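Local coordinates for probable thiol peroxidase (Chromobacterium violaceum, PDB 3KEB), which probably reduces peroxides through a redox-active thiol, acting as a thiol peroxidase with a thioredoxin-like fold, at residues Met32-Gln37 against Leu110-Arg115; Ile53-Ser58 against Ser137-Leu142; Gly66-Arg71 against Arg159-Phe164; Leu85-Val90 against Pro106-Leu111. All coordinates share one frame; numbering follows the deposited sequence. Where two conformers were deposited one is given.

Contact 1: Met32-Gln37 against Leu110-Arg115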
loop_
_atom_site.group_PDB
_atom_site.type_symbol
_atom_site.label_atom_id
_atom_site.label_comp_id
_atom_site.label_asym_id
_atom_site.label_seq_id
_atom_site.Cartn_x
_atom_site.Cartn_y
_atom_site.Cartn_z
HETATM N N MSE A 32 1.866 14.560 5.372
HETATM C CA MSE A 32 2.780 13.744 6.183
HETATM C C MSE A 32 2.770 12.358 5.566
HETATM O O MSE A 32 1.859 11.591 5.863
HETATM C CB MSE A 32 2.242 13.613 7.610
HETATM C CG MSE A 32 2.220 14.910 8.390
HETATM SE SE MSE A 32 1.447 14.745 10.204
HETATM C CE MSE A 32 -0.143 13.639 9.827
ATOM N N LEU A 33 3.723 12.049 4.692
ATOM C CA LEU A 33 3.755 10.802 3.963
ATOM C C LEU A 33 5.005 10.023 4.359
ATOM O O LEU A 33 5.745 10.469 5.229
ATOM C CB LEU A 33 3.741 11.078 2.437
ATOM C CG LEU A 33 2.442 11.775 1.995
ATOM C CD1 LEU A 33 2.537 12.154 0.539
ATOM C CD2 LEU A 33 1.223 10.867 2.247
ATOM N N VAL A 34 5.211 8.857 3.741
ATOM C CA VAL A 34 6.423 8.101 3.992
ATOM C C VAL A 34 7.000 7.663 2.665
ATOM O O VAL A 34 6.313 7.223 1.772
ATOM C CB VAL A 34 6.184 6.924 4.964
ATOM C CG1 VAL A 34 5.036 6.131 4.521
ATOM C CG2 VAL A 34 7.434 6.054 5.095
ATOM N N ASP A 35 8.287 7.853 2.498
ATOM C CA ASP A 35 8.935 7.537 1.224
ATOM C C ASP A 35 9.376 6.091 1.121
ATOM O O ASP A 35 9.206 5.308 2.038
ATOM C CB ASP A 35 10.098 8.502 0.959
ATOM C CG ASP A 35 11.317 8.278 1.844
ATOM O OD1 ASP A 35 11.579 7.188 2.442
ATOM O OD2 ASP A 35 12.125 9.277 1.908
ATOM N N ASP A 36 9.986 5.741 -0.002
ATOM C CA ASP A 36 10.332 4.359 -0.247
ATOM C C ASP A 36 11.399 3.750 0.648
ATOM O O ASP A 36 11.494 2.507 0.740
ATOM C CB ASP A 36 10.636 4.111 -1.722
ATOM C CG ASP A 36 11.871 4.872 -2.234
ATOM O OD1 ASP A 36 11.932 6.100 -2.112
ATOM O OD2 ASP A 36 12.813 4.218 -2.735
ATOM N N GLN A 37 12.185 4.571 1.328
ATOM C CA GLN A 37 13.110 4.079 2.357
ATOM C C GLN A 37 12.557 4.214 3.754
ATOM O O GLN A 37 13.305 4.149 4.716
ATOM C CB GLN A 37 14.421 4.845 2.272
ATOM C CG GLN A 37 15.094 4.694 0.871
ATOM C CD GLN A 37 16.300 5.615 0.706
ATOM O OE1 GLN A 37 16.169 6.751 0.222
ATOM N NE2 GLN A 37 17.470 5.149 1.153
ATOM N N LEU A 110 9.229 8.834 -4.314
ATOM C CA LEU A 110 8.134 7.865 -4.254
ATOM C C LEU A 110 7.586 7.835 -2.839
ATOM O O LEU A 110 8.297 7.427 -1.876
ATOM C CB LEU A 110 8.711 6.496 -4.654
ATOM C CG LEU A 110 9.281 6.376 -6.063
ATOM C CD1 LEU A 110 9.986 5.054 -6.244
ATOM C CD2 LEU A 110 8.154 6.498 -7.124
ATOM N N LEU A 111 6.355 8.308 -2.687
ATOM C CA LEU A 111 5.737 8.484 -1.381
ATOM C C LEU A 111 4.479 7.661 -1.293
ATOM O O LEU A 111 3.687 7.629 -2.231
ATOM C CB LEU A 111 5.378 9.950 -1.149
ATOM C CG LEU A 111 6.509 10.958 -1.433
ATOM C CD1 LEU A 111 6.024 12.364 -0.979
ATOM C CD2 LEU A 111 7.843 10.592 -0.746
ATOM N N SER A 112 4.290 7.070 -0.120
ATOM C CA SER A 112 3.188 6.215 0.200
ATOM C C SER A 112 2.256 6.930 1.167
ATOM O O SER A 112 2.704 7.674 2.079
ATOM C CB SER A 112 3.703 4.967 0.885
ATOM O OG SER A 112 2.647 4.244 1.461
ATOM N N THR A 113 0.972 6.691 0.983
ATOM C CA THR A 113 -0.027 7.255 1.869
ATOM C C THR A 113 -0.309 6.377 3.073
ATOM O O THR A 113 -1.264 6.652 3.847
ATOM C CB THR A 113 -1.331 7.502 1.151
ATOM O OG1 THR A 113 -1.855 6.277 0.651
ATOM C CG2 THR A 113 -1.125 8.472 -0.052
ATOM N N LEU A 114 0.485 5.335 3.296
ATOM C CA LEU A 114 0.118 4.472 4.441
ATOM C C LEU A 114 0.185 5.205 5.803
ATOM O O LEU A 114 -0.605 4.916 6.642
ATOM C CB LEU A 114 0.861 3.123 4.448
ATOM C CG LEU A 114 2.058 3.029 5.324
ATOM C CD1 LEU A 114 2.709 1.638 5.375
ATOM C CD2 LEU A 114 2.995 4.076 4.760
ATOM N N ARG A 115 1.080 6.164 6.010
ATOM C CA ARG A 115 1.209 6.757 7.356
ATOM C C ARG A 115 -0.030 7.601 7.670
ATOM O O ARG A 115 -0.388 7.785 8.844
ATOM C CB ARG A 115 2.548 7.512 7.515
ATOM C CG ARG A 115 2.639 8.531 8.643
ATOM C CD ARG A 115 2.507 7.892 9.988
ATOM N NE ARG A 115 1.830 8.801 10.900
ATOM C CZ ARG A 115 2.429 9.729 11.632
ATOM N NH1 ARG A 115 3.747 9.878 11.603
ATOM N NH2 ARG A 115 1.693 10.506 12.415
HETATM O O HOH W 1 11.531 8.727 -2.488
#
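Val34 and Ser112 form an antiparallel hydrogen-bonded pair, Val34 N giving to Ser112 O at 3.2 Å and Ser112 N giving to Val34 O at 2.8 Å, while the short strand axes diverge to 123° between their N-to-C directions. Next to it, Asp35 and Leu111 are a non-hydrogen-bonded pair whose CA atoms come within 4.2 Å. On the face bearing Leu111 the contacts are made by carbon atoms: the Leu33 side chain crosses that of Leu111 at about a right angle and brings CD1 to 3.8 Å from Leu111 CD1. Its other branch, CD2, lies over the backbone of 112-113, 3.5 Å from Ser112 O. Leu111 turns its second methyl, CD2, against Asp35 CB at 3.5 Å. This pairing sets strand 32-35 beside strand 109-112 in the mixed sheet of the thioredoxin-like fold, and strand 32-35 is followed outward by 40-42. On the other face Ser112 OG, anti to the backbone N (chi1 168°), accepts from Leu114 N at 3.0 Å in an ST turn as the chain leaves the strand; it also bonds to Asp91 O. Beyond the ladder, one water spans the segments, donating to Asp36 OD1 (2.7 Å) and accepting from Leu110 N. The other carboxylate oxygen, Asp36 OD2, makes a salt bridge to Arg100 of helix 93-103, and Asp35 OD1 accepts from His39 N.

Contact 2: Ile53-Ser58 against Ser137-Leu142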
loop_
_atom_site.group_PDB
_atom_site.type_symbol
_atom_site.label_atom_id
_atom_site.label_comp_id
_atom_site.label_asym_id
_atom_site.label_seq_id
_atom_site.Cartn_x
_atom_site.Cartn_y
_atom_site.Cartn_z
ATOM N N ILE A 53 3.822 17.213 -8.733
ATOM C CA ILE A 53 3.222 16.120 -7.931
ATOM C C ILE A 53 2.274 15.290 -8.807
ATOM O O ILE A 53 1.495 15.834 -9.573
ATOM C CB ILE A 53 2.494 16.674 -6.711
ATOM C CG1 ILE A 53 3.484 17.384 -5.775
ATOM C CG2 ILE A 53 1.700 15.575 -5.966
ATOM C CD1 ILE A 53 2.845 18.072 -4.701
ATOM N N VAL A 54 2.416 13.976 -8.761
ATOM C CA VAL A 54 1.574 13.101 -9.511
ATOM C C VAL A 54 1.105 12.011 -8.593
ATOM O O VAL A 54 1.937 11.378 -7.922
ATOM C CB VAL A 54 2.352 12.437 -10.704
ATOM C CG1 VAL A 54 1.548 11.390 -11.354
ATOM C CG2 VAL A 54 2.736 13.508 -11.788
ATOM N N THR A 55 -0.206 11.805 -8.575
ATOM C CA THR A 55 -0.788 10.639 -7.940
ATOM C C THR A 55 -1.057 9.621 -9.040
ATOM O O THR A 55 -1.505 9.960 -10.140
ATOM C CB THR A 55 -2.072 10.994 -7.200
ATOM O OG1 THR A 55 -2.984 11.687 -8.112
ATOM C CG2 THR A 55 -1.744 11.848 -5.980
ATOM N N LEU A 56 -0.651 8.384 -8.776
ATOM C CA LEU A 56 -0.913 7.236 -9.670
ATOM C C LEU A 56 -1.747 6.265 -8.876
ATOM O O LEU A 56 -1.920 6.428 -7.606
ATOM C CB LEU A 56 0.406 6.567 -10.127
ATOM C CG LEU A 56 1.532 7.391 -10.785
ATOM C CD1 LEU A 56 2.832 6.598 -10.866
ATOM C CD2 LEU A 56 1.100 7.871 -12.135
ATOM N N LEU A 57 -2.450 5.374 -9.578
ATOM C CA LEU A 57 -3.145 4.300 -8.871
ATOM C C LEU A 57 -2.153 3.456 -8.122
ATOM O O LEU A 57 -2.197 3.203 -6.870
ATOM C CB LEU A 57 -4.013 3.446 -9.800
ATOM C CG LEU A 57 -5.201 4.113 -10.445
ATOM C CD1 LEU A 57 -5.923 3.138 -11.430
ATOM C CD2 LEU A 57 -6.195 4.608 -9.256
ATOM N N SER A 58 -1.105 2.996 -8.835
ATOM C CA SER A 58 -0.132 2.277 -8.161
ATOM C C SER A 58 1.107 2.125 -9.178
ATOM O O SER A 58 0.848 2.246 -10.322
ATOM C CB SER A 58 -0.543 0.835 -8.010
ATOM O OG SER A 58 0.587 -0.069 -7.758
ATOM N N SER A 137 -6.850 8.681 -6.840
ATOM C CA SER A 137 -7.215 8.919 -8.211
ATOM C C SER A 137 -6.051 9.648 -8.943
ATOM O O SER A 137 -5.367 10.471 -8.339
ATOM C CB SER A 137 -8.537 9.699 -8.278
ATOM O OG SER A 137 -9.142 9.443 -9.511
ATOM N N PRO A 138 -5.799 9.331 -10.192
ATOM C CA PRO A 138 -4.645 9.927 -10.854
ATOM C C PRO A 138 -4.803 11.446 -11.164
ATOM O O PRO A 138 -5.861 11.893 -11.612
ATOM C CB PRO A 138 -4.512 9.111 -12.139
ATOM C CG PRO A 138 -5.859 8.581 -12.349
ATOM C CD PRO A 138 -6.319 8.212 -10.984
ATOM N N ALA A 139 -3.768 12.213 -10.812
ATOM C CA ALA A 139 -3.787 13.673 -10.879
ATOM C C ALA A 139 -2.375 14.227 -10.986
ATOM O O ALA A 139 -1.352 13.524 -10.770
ATOM C CB ALA A 139 -4.553 14.273 -9.665
ATOM N N ILE A 140 -2.306 15.446 -11.475
ATOM C CA ILE A 140 -1.024 16.105 -11.620
ATOM C C ILE A 140 -1.154 17.481 -11.128
ATOM O O ILE A 140 -2.172 18.125 -11.380
ATOM C CB ILE A 140 -0.485 16.094 -13.082
ATOM C CG1 ILE A 140 0.918 16.688 -13.146
ATOM C CG2 ILE A 140 -1.430 16.843 -14.093
ATOM C CD1 ILE A 140 1.668 16.271 -14.503
ATOM N N ILE A 141 -0.127 17.948 -10.430
ATOM C CA ILE A 141 -0.108 19.327 -9.909
ATOM C C ILE A 141 1.267 19.923 -10.034
ATOM O O ILE A 141 2.234 19.382 -9.515
ATOM C CB ILE A 141 -0.450 19.369 -8.408
ATOM C CG1 ILE A 141 -1.793 18.726 -8.125
ATOM C CG2 ILE A 141 -0.430 20.836 -7.854
ATOM C CD1 ILE A 141 -2.096 18.567 -6.628
ATOM N N LEU A 142 1.355 21.023 -10.769
ATOM C CA LEU A 142 2.576 21.797 -10.910
ATOM C C LEU A 142 2.525 22.927 -9.879
ATOM O O LEU A 142 1.591 23.761 -9.882
ATOM C CB LEU A 142 2.670 22.417 -12.299
ATOM C CG LEU A 142 3.786 23.412 -12.559
ATOM C CD1 LEU A 142 5.162 22.732 -12.508
ATOM C CD2 LEU A 142 3.496 24.189 -13.896
#
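Val54 and Ile140 meet across a non-hydrogen-bonded pair of two antiparallel strands in the central sheet of the thioredoxin-like fold, where 51-55 and 139-143 are neighbours at 172° between their short axes. Their side chains cross obliquely: Val54 CG2 reaches Ile140 CG1 at 3.9 Å, with Ile140 CD1 only slightly farther away. Ile140 CG1 is anti to the backbone N (chi1 -175°), a rotation that also lays it near Ile53 O. Helix 164-177 covers this face, with Ile167 against Ile140. The flanking residues point to the other face. Ile53 and Ile141 stand opposite each other with CB atoms 4.3 Å apart, and their backbones are joined by two bonds, Ile53 N to Ile141 O and Ile141 N to Ile53 O. Thr55 pairs with Ala139 more unevenly: Thr55 N to Ala139 O is 3.0 Å, whereas Ala139 N to Thr55 O stretches to 3.3 Å. Past the strand, Leu57 CD2 touches Pro138 CD. The hydroxyl of Thr55 adds a side-chain bond to the ladder: chi1 of 53° sets OG1 between the backbone N and the carbonyl carbon, and from there it donates to Ser137 O at 2.7 Å, in the plane of that carbonyl.

Contact 3: Gly66-Arg71 against Arg159-Phe164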
loop_
_atom_site.group_PDB
_atom_site.type_symbol
_atom_site.label_atom_id
_atom_site.label_comp_id
_atom_site.label_asym_id
_atom_site.label_seq_id
_atom_site.Cartn_x
_atom_site.Cartn_y
_atom_site.Cartn_z
ATOM N N GLY A 66 -0.305 4.067 -14.252
ATOM C CA GLY A 66 0.799 3.366 -13.595
ATOM C C GLY A 66 2.087 3.723 -14.237
ATOM O O GLY A 66 2.361 4.885 -14.471
ATOM N N LEU A 67 2.867 2.691 -14.564
ATOM C CA LEU A 67 4.186 2.930 -15.049
ATOM C C LEU A 67 4.215 3.617 -16.411
ATOM O O LEU A 67 5.151 4.366 -16.682
ATOM C CB LEU A 67 5.012 1.643 -15.087
ATOM C CG LEU A 67 5.408 1.116 -13.696
ATOM C CD1 LEU A 67 6.350 -0.130 -13.980
ATOM C CD2 LEU A 67 6.098 2.105 -12.780
ATOM N N LEU A 68 3.237 3.371 -17.278
ATOM C CA LEU A 68 3.270 4.050 -18.607
ATOM C C LEU A 68 3.095 5.549 -18.458
ATOM O O LEU A 68 3.813 6.347 -19.046
ATOM C CB LEU A 68 2.183 3.469 -19.500
ATOM C CG LEU A 68 2.036 4.029 -20.881
ATOM C CD1 LEU A 68 3.246 3.568 -21.708
ATOM C CD2 LEU A 68 0.713 3.481 -21.473
ATOM N N LEU A 69 2.103 5.950 -17.661
ATOM C CA LEU A 69 1.907 7.344 -17.381
ATOM C C LEU A 69 3.078 7.991 -16.680
ATOM O O LEU A 69 3.383 9.184 -16.938
ATOM C CB LEU A 69 0.686 7.507 -16.483
ATOM C CG LEU A 69 0.263 8.958 -16.080
ATOM C CD1 LEU A 69 -0.130 9.787 -17.225
ATOM C CD2 LEU A 69 -0.893 8.910 -15.113
ATOM N N LEU A 70 3.686 7.253 -15.767
ATOM C CA LEU A 70 4.888 7.742 -15.126
ATOM C C LEU A 70 5.969 7.986 -16.180
ATOM O O LEU A 70 6.672 8.982 -16.101
ATOM C CB LEU A 70 5.418 6.768 -14.078
ATOM C CG LEU A 70 6.635 7.235 -13.249
ATOM C CD1 LEU A 70 6.387 8.658 -12.661
ATOM C CD2 LEU A 70 6.929 6.231 -12.143
ATOM N N ARG A 71 6.112 7.039 -17.120
ATOM C CA ARG A 71 7.089 7.162 -18.150
ATOM C C ARG A 71 6.864 8.424 -19.007
ATOM O O ARG A 71 7.834 9.136 -19.376
ATOM C CB ARG A 71 7.096 5.910 -19.042
ATOM C CG ARG A 71 8.160 5.937 -20.181
ATOM C CD ARG A 71 7.900 4.887 -21.297
ATOM N NE ARG A 71 6.840 5.345 -22.214
ATOM C CZ ARG A 71 6.214 4.574 -23.121
ATOM N NH1 ARG A 71 6.521 3.284 -23.246
ATOM N NH2 ARG A 71 5.296 5.104 -23.920
ATOM N N ARG A 159 -6.801 5.473 -18.395
ATOM C CA ARG A 159 -5.903 5.196 -19.537
ATOM C C ARG A 159 -5.330 6.451 -20.147
ATOM O O ARG A 159 -4.380 6.370 -20.941
ATOM C CB ARG A 159 -6.623 4.403 -20.588
ATOM C CG ARG A 159 -7.083 3.068 -20.107
ATOM C CD ARG A 159 -7.835 2.366 -21.258
ATOM N NE ARG A 159 -8.044 0.958 -20.949
ATOM C CZ ARG A 159 -9.228 0.391 -20.779
ATOM N NH1 ARG A 159 -10.349 1.078 -20.877
ATOM N NH2 ARG A 159 -9.274 -0.901 -20.489
ATOM N N ASP A 160 -5.864 7.609 -19.735
ATOM C CA ASP A 160 -5.452 8.855 -20.334
ATOM C C ASP A 160 -4.075 9.281 -19.835
ATOM O O ASP A 160 -3.621 8.895 -18.756
ATOM C CB ASP A 160 -6.426 9.986 -20.018
ATOM C CG ASP A 160 -7.813 9.826 -20.666
ATOM O OD1 ASP A 160 -8.021 8.971 -21.543
ATOM O OD2 ASP A 160 -8.719 10.625 -20.271
ATOM N N PHE A 161 -3.474 10.211 -20.573
ATOM C CA PHE A 161 -2.314 10.953 -20.100
ATOM C C PHE A 161 -2.692 12.370 -19.690
ATOM O O PHE A 161 -3.661 12.961 -20.171
ATOM C CB PHE A 161 -1.162 10.992 -21.139
ATOM C CG PHE A 161 -0.642 9.643 -21.577
ATOM C CD1 PHE A 161 -0.614 8.563 -20.731
ATOM C CD2 PHE A 161 -0.200 9.461 -22.880
ATOM C CE1 PHE A 161 -0.161 7.329 -21.151
ATOM C CE2 PHE A 161 0.276 8.240 -23.299
ATOM C CZ PHE A 161 0.287 7.170 -22.420
ATOM N N PHE A 162 -1.883 12.948 -18.808
ATOM C CA PHE A 162 -2.023 14.357 -18.463
ATOM C C PHE A 162 -1.849 15.259 -19.688
ATOM O O PHE A 162 -1.226 14.870 -20.675
ATOM C CB PHE A 162 -0.960 14.726 -17.413
ATOM C CG PHE A 162 -0.999 13.878 -16.176
ATOM C CD1 PHE A 162 -2.155 13.825 -15.386
ATOM C CD2 PHE A 162 0.131 13.167 -15.771
ATOM C CE1 PHE A 162 -2.217 13.037 -14.260
ATOM C CE2 PHE A 162 0.085 12.415 -14.591
ATOM C CZ PHE A 162 -1.087 12.345 -13.856
ATOM N N ASP A 163 -2.345 16.495 -19.604
ATOM C CA ASP A 163 -2.262 17.476 -20.680
ATOM C C ASP A 163 -0.908 18.186 -20.606
ATOM O O ASP A 163 -0.804 19.344 -20.174
ATOM C CB ASP A 163 -3.394 18.487 -20.563
ATOM C CG ASP A 163 -3.537 19.368 -21.804
ATOM O OD1 ASP A 163 -2.656 19.370 -22.651
ATOM O OD2 ASP A 163 -4.565 20.081 -21.897
ATOM N N PHE A 164 0.125 17.448 -21.042
ATOM C CA PHE A 164 1.459 17.925 -20.946
ATOM C C PHE A 164 1.630 19.172 -21.816
ATOM O O PHE A 164 2.341 20.086 -21.424
ATOM C CB PHE A 164 2.456 16.852 -21.361
ATOM C CG PHE A 164 2.513 15.673 -20.436
ATOM C CD1 PHE A 164 2.872 15.823 -19.101
ATOM C CD2 PHE A 164 2.170 14.417 -20.895
ATOM C CE1 PHE A 164 2.900 14.724 -18.227
ATOM C CE2 PHE A 164 2.208 13.325 -20.048
ATOM C CZ PHE A 164 2.549 13.473 -18.722
#
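Leu69 packs its two methyls against Phe161 and Phe162, and its partners here are ring carbons and one backbone carbonyl. With Phe162 the two side chains cross at about a right angle: Leu69 CD2 is 3.7 Å from Phe162 CZ, and Leu69 CD1 approaches the same ring at CD2 and CE2. Leu69 CD1 also reaches Phe161 CD1 at 3.7 Å, which puts this methyl between two consecutive aromatic residues. In Leu69, chi1 of -178° puts CG anti to the backbone N, and chi2 of 63° then sets the CD1 methyl. A further aliphatic-aromatic contact is edge-on: Leu68 CD2 lies near the plane of the Phe161 ring, 3.8 Å from CZ. The nearest polar approach is loose, Leu69 CD1 to Asp160 O at 3.9 Å, and no hydrogen bond joins the segments. Helix caps fix the backbone on both sides. Gly66 is the N-cap of helix 67-77, its O accepting from Leu70 N at 3.0 Å, while Asp163 is the N-cap of helix 164-177, with OD1 bonded to Ala166 N. The contact thus joins the first turn of one helix to the loop leading into another in the thioredoxin-like fold. Its chemistry implies that dispersion and burial of hydrocarbon, rather than directional bonds, hold these two segments together.

Contact 4: Leu85-Val90 against Pro106-Leu111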
loop_
_atom_site.group_PDB
_atom_site.type_symbol
_atom_site.label_atom_id
_atom_site.label_comp_id
_atom_site.label_asym_id
_atom_site.label_seq_id
_atom_site.Cartn_x
_atom_site.Cartn_y
_atom_site.Cartn_z
ATOM N N LEU A 85 9.981 15.795 -9.475
ATOM C CA LEU A 85 8.861 14.876 -9.668
ATOM C C LEU A 85 8.641 14.115 -8.364
ATOM O O LEU A 85 9.588 13.438 -7.842
ATOM C CB LEU A 85 9.164 13.897 -10.806
ATOM C CG LEU A 85 8.030 12.892 -11.114
ATOM C CD1 LEU A 85 6.678 13.620 -11.315
ATOM C CD2 LEU A 85 8.333 12.035 -12.266
ATOM N N ILE A 86 7.439 14.284 -7.810
ATOM C CA ILE A 86 7.004 13.643 -6.557
ATOM C C ILE A 86 5.765 12.748 -6.885
ATOM O O ILE A 86 4.683 13.254 -7.225
ATOM C CB ILE A 86 6.613 14.660 -5.470
ATOM C CG1 ILE A 86 7.813 15.586 -5.155
ATOM C CG2 ILE A 86 6.177 13.929 -4.213
ATOM C CD1 ILE A 86 7.448 16.804 -4.283
ATOM N N VAL A 87 5.965 11.434 -6.815
ATOM C CA VAL A 87 4.925 10.454 -7.104
ATOM C C VAL A 87 4.349 9.992 -5.770
ATOM O O VAL A 87 5.095 9.615 -4.858
ATOM C CB VAL A 87 5.483 9.264 -7.892
ATOM C CG1 VAL A 87 4.444 8.120 -8.017
ATOM C CG2 VAL A 87 5.969 9.714 -9.279
ATOM N N ILE A 88 3.017 10.012 -5.656
ATOM C CA ILE A 88 2.324 9.631 -4.446
ATOM C C ILE A 88 1.325 8.533 -4.803
ATOM O O ILE A 88 0.547 8.685 -5.778
ATOM C CB ILE A 88 1.589 10.810 -3.765
ATOM C CG1 ILE A 88 2.606 11.939 -3.476
ATOM C CG2 ILE A 88 0.841 10.336 -2.466
ATOM C CD1 ILE A 88 2.005 13.251 -2.970
ATOM N N THR A 89 1.344 7.443 -4.022
ATOM C CA THR A 89 0.390 6.384 -4.217
ATOM C C THR A 89 0.045 5.669 -2.927
ATOM O O THR A 89 0.643 5.904 -1.879
ATOM C CB THR A 89 0.853 5.290 -5.221
ATOM O OG1 THR A 89 1.775 4.424 -4.575
ATOM C CG2 THR A 89 1.564 5.831 -6.498
ATOM N N VAL A 90 -0.877 4.732 -3.035
ATOM C CA VAL A 90 -1.281 3.878 -1.937
ATOM C C VAL A 90 -0.374 2.690 -1.707
ATOM O O VAL A 90 -0.550 1.944 -0.730
ATOM C CB VAL A 90 -2.767 3.383 -2.123
ATOM C CG1 VAL A 90 -2.864 2.143 -3.023
ATOM C CG2 VAL A 90 -3.395 3.130 -0.771
ATOM N N PRO A 106 15.204 7.705 -11.720
ATOM C CA PRO A 106 16.196 8.579 -11.126
ATOM C C PRO A 106 15.631 9.917 -10.612
ATOM O O PRO A 106 14.885 10.595 -11.321
ATOM C CB PRO A 106 17.225 8.786 -12.267
ATOM C CG PRO A 106 16.487 8.446 -13.550
ATOM C CD PRO A 106 15.446 7.426 -13.154
ATOM N N ASN A 107 15.990 10.296 -9.387
ATOM C CA ASN A 107 15.528 11.551 -8.794
ATOM C C ASN A 107 14.047 11.733 -8.595
ATOM O O ASN A 107 13.577 12.872 -8.404
ATOM C CB ASN A 107 15.991 12.743 -9.647
ATOM C CG ASN A 107 17.397 13.139 -9.335
ATOM O OD1 ASN A 107 17.754 13.192 -8.161
ATOM N ND2 ASN A 107 18.220 13.348 -10.365
ATOM N N ILE A 108 13.285 10.657 -8.688
ATOM C CA ILE A 108 11.845 10.746 -8.488
ATOM C C ILE A 108 11.645 10.344 -7.063
ATOM O O ILE A 108 12.176 9.316 -6.605
ATOM C CB ILE A 108 11.089 9.799 -9.418
ATOM C CG1 ILE A 108 11.320 10.223 -10.867
ATOM C CG2 ILE A 108 9.601 9.756 -9.088
ATOM C CD1 ILE A 108 10.844 9.195 -11.916
ATOM N N ALA A 109 10.898 11.160 -6.323
ATOM C CA ALA A 109 10.469 10.794 -4.999
ATOM C C ALA A 109 9.277 9.876 -5.158
ATOM O O ALA A 109 8.417 10.129 -5.995
ATOM C CB ALA A 109 10.095 12.017 -4.206
ATOM N N LEU A 110 9.229 8.834 -4.314
ATOM C CA LEU A 110 8.134 7.865 -4.254
ATOM C C LEU A 110 7.586 7.835 -2.839
ATOM O O LEU A 110 8.297 7.427 -1.876
ATOM C CB LEU A 110 8.711 6.496 -4.654
ATOM C CG LEU A 110 9.281 6.376 -6.063
ATOM C CD1 LEU A 110 9.986 5.054 -6.244
ATOM C CD2 LEU A 110 8.154 6.498 -7.124
ATOM N N LEU A 111 6.355 8.308 -2.687
ATOM C CA LEU A 111 5.737 8.484 -1.381
ATOM C C LEU A 111 4.479 7.661 -1.293
ATOM O O LEU A 111 3.687 7.629 -2.231
ATOM C CB LEU A 111 5.378 9.950 -1.149
ATOM C CG LEU A 111 6.509 10.958 -1.433
ATOM C CD1 LEU A 111 6.024 12.364 -0.979
ATOM C CD2 LEU A 111 7.843 10.592 -0.746
HETATM O O HOH W 2 12.574 14.641 -10.356
#
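Val87 and Ile108 interlock through their CG2 methyls, 3.6 Å apart, and the bump of Ile108 CG2 lies between Val87 and Leu85, whose CG is 4.1 Å away. In Val87, chi1 of 171° (to CG1) puts CG2 beside the backbone N, where it meets Ile108 CG2. Leu85 and Ile108 lie side by side and point the same way, Leu85 CD2 resting against both CG1 and CD1 of the isoleucine at 3.8 Å. Val87 and Leu110 are likewise side by side, with Leu110 CD2 against Val87 CB at 3.9 Å. Helix 67-77 covers this face, Leu70 packing on Val87. Strand 84-89, helix 93-103 and strand 109-112 form a beta-alpha-beta unit, and these two strands are its parallel members, adjacent in the sheet, 19° apart along their short axes. Four backbone bonds zip them, Ala109 N to Leu85 O, Val87 N to Ala109 O, Leu111 N to Val87 O (2.8 Å) and Thr89 N to Leu111 O. On the reverse face Leu111 fills the dip between Ile86 and Ile88: its CD1 meets Ile86 CG2 at 3.6 Å, and its CB lies 4.1 Å from Ile88 CG1. Near Asn107 a water accepts from Leu85 N and donates to Asn107 O at 2.8 Å.

How the contacts relate
Contacts 1, 4 and 2 follow one another across the mixed seven-stranded sheet: contact 1 pairs 32-35 with 109-112, contact 4 pairs 109-112 with 84-89, and contact 2 pairs 51-55 with 139-143. Contacts 1 and 4 share Leu110 and Leu111, with centres about 9 Å apart; strands 84-89 and 51-55 are neighbours, and the centres of contacts 4 and 2 are about 10 Å apart. Contact 3 lies off the sheet, its centre about 9 Å from that of contact 2, where Phe162 packs on Val54 and Ile140. Along the chain, contact 4 is nested inside the loops closed by contacts 2 and 3, while contacts 1, 2 and 3 interleave, tying distant parts of the sequence into one thioredoxin-like domain.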